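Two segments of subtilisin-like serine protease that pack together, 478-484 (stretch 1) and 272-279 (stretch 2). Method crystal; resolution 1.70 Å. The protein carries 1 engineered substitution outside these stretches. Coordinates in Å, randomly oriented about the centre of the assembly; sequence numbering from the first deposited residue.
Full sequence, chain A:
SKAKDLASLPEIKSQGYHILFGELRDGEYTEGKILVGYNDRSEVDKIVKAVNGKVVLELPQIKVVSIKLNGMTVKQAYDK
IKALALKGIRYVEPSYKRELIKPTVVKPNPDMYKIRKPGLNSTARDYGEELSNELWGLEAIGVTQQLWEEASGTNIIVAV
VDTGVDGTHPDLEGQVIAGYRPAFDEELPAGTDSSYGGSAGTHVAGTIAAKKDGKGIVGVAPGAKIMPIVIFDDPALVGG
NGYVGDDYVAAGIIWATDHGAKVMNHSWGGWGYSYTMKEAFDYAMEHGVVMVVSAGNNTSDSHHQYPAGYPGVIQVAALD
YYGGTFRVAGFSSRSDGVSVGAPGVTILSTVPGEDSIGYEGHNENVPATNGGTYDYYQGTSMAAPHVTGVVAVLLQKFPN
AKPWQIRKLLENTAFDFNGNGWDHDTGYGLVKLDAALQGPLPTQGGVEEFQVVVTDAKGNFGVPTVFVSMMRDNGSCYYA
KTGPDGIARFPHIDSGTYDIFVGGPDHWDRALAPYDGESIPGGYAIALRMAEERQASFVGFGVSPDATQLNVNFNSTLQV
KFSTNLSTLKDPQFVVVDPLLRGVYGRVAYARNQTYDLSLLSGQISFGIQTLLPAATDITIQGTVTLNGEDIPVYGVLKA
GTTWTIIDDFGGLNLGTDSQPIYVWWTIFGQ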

ATOM      1  N   TYR A 478       6.037  -6.764   9.933  1.00 17.70           N
ATOM      2  CA  TYR A 478       4.893  -6.265   9.182  1.00 16.43           C
ATOM      3  C   TYR A 478       4.628  -4.820   9.544  1.00 16.12           C
ATOM      4  O   TYR A 478       5.007  -4.359  10.619  1.00 15.01           O
ATOM      5  CB  TYR A 478       3.648  -7.107   9.476  1.00 14.31           C
ATOM      6  CG  TYR A 478       3.804  -8.573   9.102  1.00 14.30           C
ATOM      7  CD1 TYR A 478       3.941  -9.551  10.090  1.00 15.02           C
ATOM      8  CD2 TYR A 478       3.805  -8.977   7.766  1.00 13.39           C
ATOM      9  CE1 TYR A 478       4.073 -10.906   9.754  1.00 12.92           C
ATOM     10  CE2 TYR A 478       3.933 -10.326   7.414  1.00 12.90           C
ATOM     11  CZ  TYR A 478       4.061 -11.281   8.419  1.00 12.00           C
ATOM     12  OH  TYR A 478       4.151 -12.609   8.085  1.00 13.18           O
ATOM     13  N   TYR A 479       3.969  -4.099   8.644  1.00 15.89           N
ATOM     14  CA  TYR A 479       3.675  -2.697   8.893  1.00 17.90           C
ATOM     15  C   TYR A 479       2.362  -2.309   8.234  1.00 16.71           C
ATOM     16  O   TYR A 479       2.041  -2.795   7.155  1.00 18.70           O
ATOM     17  CB  TYR A 479       4.813  -1.833   8.335  1.00 20.99           C
ATOM     18  CG  TYR A 479       4.554  -0.335   8.354  1.00 25.45           C
ATOM     19  CD1 TYR A 479       3.853   0.289   7.316  1.00 28.04           C
ATOM     20  CD2 TYR A 479       5.013   0.455   9.403  1.00 28.87           C
ATOM     21  CE1 TYR A 479       3.618   1.670   7.329  1.00 29.01           C
ATOM     22  CE2 TYR A 479       4.784   1.838   9.425  1.00 30.10           C
ATOM     23  CZ  TYR A 479       4.086   2.434   8.388  1.00 30.20           C
ATOM     24  OH  TYR A 479       3.856   3.795   8.424  1.00 32.05           O
ATOM     25  N   ALA A 480       1.602  -1.446   8.895  1.00 17.36           N
ATOM     26  CA  ALA A 480       0.341  -0.948   8.350  1.00 17.10           C
ATOM     27  C   ALA A 480      -0.060   0.310   9.101  1.00 18.28           C
ATOM     28  O   ALA A 480       0.357   0.537  10.233  1.00 18.85           O
ATOM     29  CB  ALA A 480      -0.760  -1.992   8.475  1.00 16.39           C
ATOM     30  N   LYS A 481      -0.881   1.128   8.468  1.00 17.68           N
ATOM     31  CA  LYS A 481      -1.342   2.357   9.098  1.00 18.10           C
ATOM     32  C   LYS A 481      -2.831   2.229   9.400  1.00 17.43           C
ATOM     33  O   LYS A 481      -3.583   1.668   8.602  1.00 17.70           O
ATOM     34  CB  LYS A 481      -1.094   3.517   8.146  1.00 20.59           C
ATOM     35  CG  LYS A 481       0.362   3.618   7.731  1.00 26.30           C
ATOM     36  CD  LYS A 481       0.595   4.700   6.692  1.00 31.29           C
ATOM     37  CE  LYS A 481       0.737   6.062   7.332  1.00 34.08           C
ATOM     38  NZ  LYS A 481       1.099   7.089   6.308  1.00 37.87           N
ATOM     39  N   THR A 482      -3.277   2.752  10.536  1.00 16.25           N
ATOM     40  CA  THR A 482      -4.695   2.640  10.851  1.00 15.73           C
ATOM     41  C   THR A 482      -5.525   3.491   9.903  1.00 16.01           C
ATOM     42  O   THR A 482      -5.096   4.563   9.480  1.00 15.56           O
ATOM     43  CB  THR A 482      -5.018   3.053  12.311  1.00 15.67           C
ATOM     44  OG1 THR A 482      -4.640   4.419  12.521  1.00 15.34           O
ATOM     45  CG2 THR A 482      -4.273   2.149  13.313  1.00 15.51           C
ATOM     46  N   GLY A 483      -6.711   2.992   9.567  1.00 16.71           N
ATOM     47  CA  GLY A 483      -7.604   3.724   8.685  1.00 17.07           C
ATOM     48  C   GLY A 483      -8.506   4.638   9.498  1.00 17.64           C
ATOM     49  O   GLY A 483      -8.295   4.813  10.706  1.00 17.00           O
ATOM     50  N   PRO A 484      -9.537   5.227   8.874  1.00 19.36           N
ATOM     51  CA  PRO A 484     -10.451   6.125   9.585  1.00 19.45           C
ATOM     52  C   PRO A 484     -11.115   5.548  10.830  1.00 20.66           C
ATOM     53  O   PRO A 484     -11.526   6.296  11.723  1.00 21.69           O
ATOM     54  CB  PRO A 484     -11.472   6.501   8.514  1.00 20.38           C
ATOM     55  CG  PRO A 484     -11.498   5.291   7.628  1.00 19.70           C
ATOM     56  CD  PRO A 484     -10.022   4.963   7.505  1.00 18.72           C
TER
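Stretch 2, residues 272-279: GYSYTMKE

Two tyrosine hydroxyls from stretch 2 supply both direct hydrogen bonds of this contact, and in each the partner is a backbone atom of stretch 1. The OH of Tyr 273 accepts from the amide of Lys 481 (N to OH 3.0 Å) in a nearly linear bond, at the last residue of the strand 478-481. The same hydroxyl binds two waters, one at 2.6 Å from OH that donates to Lys 481 O (2.7 Å), the other at 3.1 Å from OH that donates to Tyr 479 O (2.8 Å), so that a single hydroxyl is linked to three backbone groups of the strand, one directly and two through water.

Gly 272 and Tyr 273 are extended, and the helix starts at Tyr 275, with Ser 274 as N-cap, its OG accepting from Met 277 N (2.9 Å). The backbones run the same way where they pair but stay well apart, CA to CA 8.7 Å for Lys 481 and Tyr 273 and 7.9 Å for Gly 483 and Tyr 275; side chains and two bridging waters span the gap. Lys 481 lays its aliphatic chain over one face of the Tyr 273 ring, CD 3.7 Å from the ring centroid in a CH-pi contact. Beyond the strand, Tyr 275 OH donates to Thr 482 O (3.2 Å), and Tyr 275 CE2 lies 4.0 Å from Gly 483 CA. Lys 278 CE approaches Ala 480 CB at 4.4 Å.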

ATOM      1  N   GLY A 272       4.727   5.472  -2.219  1.00 15.76           N
ATOM      2  CA  GLY A 272       3.438   5.781  -1.620  1.00 15.67           C
ATOM      3  C   GLY A 272       2.589   4.707  -0.978  1.00 15.24           C
ATOM      4  O   GLY A 272       2.292   3.702  -1.612  1.00 13.85           O
ATOM      5  N   TYR A 273       2.206   4.917   0.284  1.00 14.23           N
ATOM      6  CA  TYR A 273       1.326   3.973   0.982  1.00 15.76           C
ATOM      7  C   TYR A 273      -0.052   4.386   0.506  1.00 15.47           C
ATOM      8  O   TYR A 273      -0.510   5.491   0.802  1.00 16.59           O
ATOM      9  CB  TYR A 273       1.372   4.165   2.497  1.00 15.91           C
ATOM     10  CG  TYR A 273       0.573   3.138   3.277  1.00 15.15           C
ATOM     11  CD1 TYR A 273       1.197   2.032   3.837  1.00 17.02           C
ATOM     12  CD2 TYR A 273      -0.804   3.291   3.486  1.00 15.12           C
ATOM     13  CE1 TYR A 273       0.488   1.112   4.595  1.00 16.68           C
ATOM     14  CE2 TYR A 273      -1.525   2.370   4.244  1.00 14.08           C
ATOM     15  CZ  TYR A 273      -0.863   1.283   4.800  1.00 15.90           C
ATOM     16  OH  TYR A 273      -1.544   0.386   5.587  1.00 18.13           O
ATOM     17  N   SER A 274      -0.719   3.501  -0.216  1.00 14.85           N
ATOM     18  CA  SER A 274      -2.043   3.813  -0.750  1.00 12.96           C
ATOM     19  C   SER A 274      -3.118   3.041  -0.021  1.00 12.23           C
ATOM     20  O   SER A 274      -3.040   1.815   0.084  1.00 12.46           O
ATOM     21  CB  SER A 274      -2.080   3.461  -2.246  1.00 14.24           C
ATOM     22  OG  SER A 274      -3.399   3.415  -2.768  1.00 12.55           O
ATOM     23  N   TYR A 275      -4.119   3.745   0.499  1.00 11.85           N
ATOM     24  CA  TYR A 275      -5.202   3.039   1.175  1.00 12.28           C
ATOM     25  C   TYR A 275      -6.035   2.291   0.161  1.00 11.47           C
ATOM     26  O   TYR A 275      -6.615   1.233   0.453  1.00 12.02           O
ATOM     27  CB  TYR A 275      -6.077   4.004   1.957  1.00 11.25           C
ATOM     28  CG  TYR A 275      -5.431   4.414   3.256  1.00 16.39           C
ATOM     29  CD1 TYR A 275      -4.532   5.472   3.304  1.00 19.14           C
ATOM     30  CD2 TYR A 275      -5.709   3.723   4.440  1.00 17.69           C
ATOM     31  CE1 TYR A 275      -3.926   5.842   4.502  1.00 19.70           C
ATOM     32  CE2 TYR A 275      -5.105   4.087   5.644  1.00 20.59           C
ATOM     33  CZ  TYR A 275      -4.220   5.152   5.658  1.00 19.68           C
ATOM     34  OH  TYR A 275      -3.661   5.554   6.846  1.00 23.17           O
ATOM     35  N   THR A 276      -6.121   2.852  -1.039  1.00 11.70           N
ATOM     36  CA  THR A 276      -6.865   2.215  -2.109  1.00  9.36           C
ATOM     37  C   THR A 276      -6.207   0.909  -2.527  1.00 11.26           C
ATOM     38  O   THR A 276      -6.879  -0.118  -2.674  1.00 10.36           O
ATOM     39  CB  THR A 276      -6.961   3.140  -3.335  1.00 10.74           C
ATOM     40  OG1 THR A 276      -7.724   4.289  -2.972  1.00 10.68           O
ATOM     41  CG2 THR A 276      -7.666   2.435  -4.518  1.00 13.06           C
ATOM     42  N   MET A 277      -4.889   0.936  -2.716  1.00 10.94           N
ATOM     43  CA  MET A 277      -4.202  -0.287  -3.120  1.00 10.59           C
ATOM     44  C   MET A 277      -4.254  -1.350  -2.015  1.00 12.37           C
ATOM     45  O   MET A 277      -4.327  -2.550  -2.305  1.00 11.37           O
ATOM     46  CB  MET A 277      -2.745   0.003  -3.495  1.00  9.52           C
ATOM     47  CG  MET A 277      -2.097  -1.148  -4.293  1.00  9.84           C
ATOM     48  SD  MET A 277      -2.888  -1.517  -5.930  1.00  5.64           S
ATOM     49  CE  MET A 277      -2.645   0.240  -6.757  1.00 11.09           C
ATOM     50  N   LYS A 278      -4.223  -0.901  -0.762  1.00 12.74           N
ATOM     51  CA  LYS A 278      -4.287  -1.795   0.401  1.00 13.78           C
ATOM     52  C   LYS A 278      -5.628  -2.510   0.309  1.00 13.38           C
ATOM     53  O   LYS A 278      -5.726  -3.735   0.430  1.00 12.09           O
ATOM     54  CB  LYS A 278      -4.235  -0.976   1.702  1.00 14.61           C
ATOM     55  CG  LYS A 278      -4.325  -1.780   3.013  1.00 20.88           C
ATOM     56  CD  LYS A 278      -2.988  -2.390   3.365  1.00 21.68           C
ATOM     57  CE  LYS A 278      -2.943  -2.880   4.811  1.00 22.51           C
ATOM     58  NZ  LYS A 278      -3.824  -4.065   5.075  1.00 20.00           N
ATOM     59  N   GLU A 279      -6.669  -1.720   0.072  1.00 11.75           N
ATOM     60  CA  GLU A 279      -8.017  -2.282  -0.032  1.00 13.76           C
ATOM     61  C   GLU A 279      -8.141  -3.289  -1.166  1.00 11.92           C
ATOM     62  O   GLU A 279      -8.801  -4.318  -1.036  1.00 11.46           O
ATOM     63  CB  GLU A 279      -9.056  -1.177  -0.251  1.00 15.38           C
ATOM     64  CG  GLU A 279      -9.432  -0.396   0.966  1.00 26.13           C
ATOM     65  CD  GLU A 279     -10.072  -1.259   2.048  1.00 24.16           C
ATOM     66  OE1 GLU A 279     -11.176  -1.804   1.850  1.00 30.64           O
ATOM     67  OE2 GLU A 279      -9.461  -1.382   3.106  1.00 26.15           O
TER
HETATM   68  O   HOH W   1      -4.044   0.523   6.199  1.00 24.10           O
HETATM   69  O   HOH W   2       0.031  -2.210   5.286  1.00 31.94           O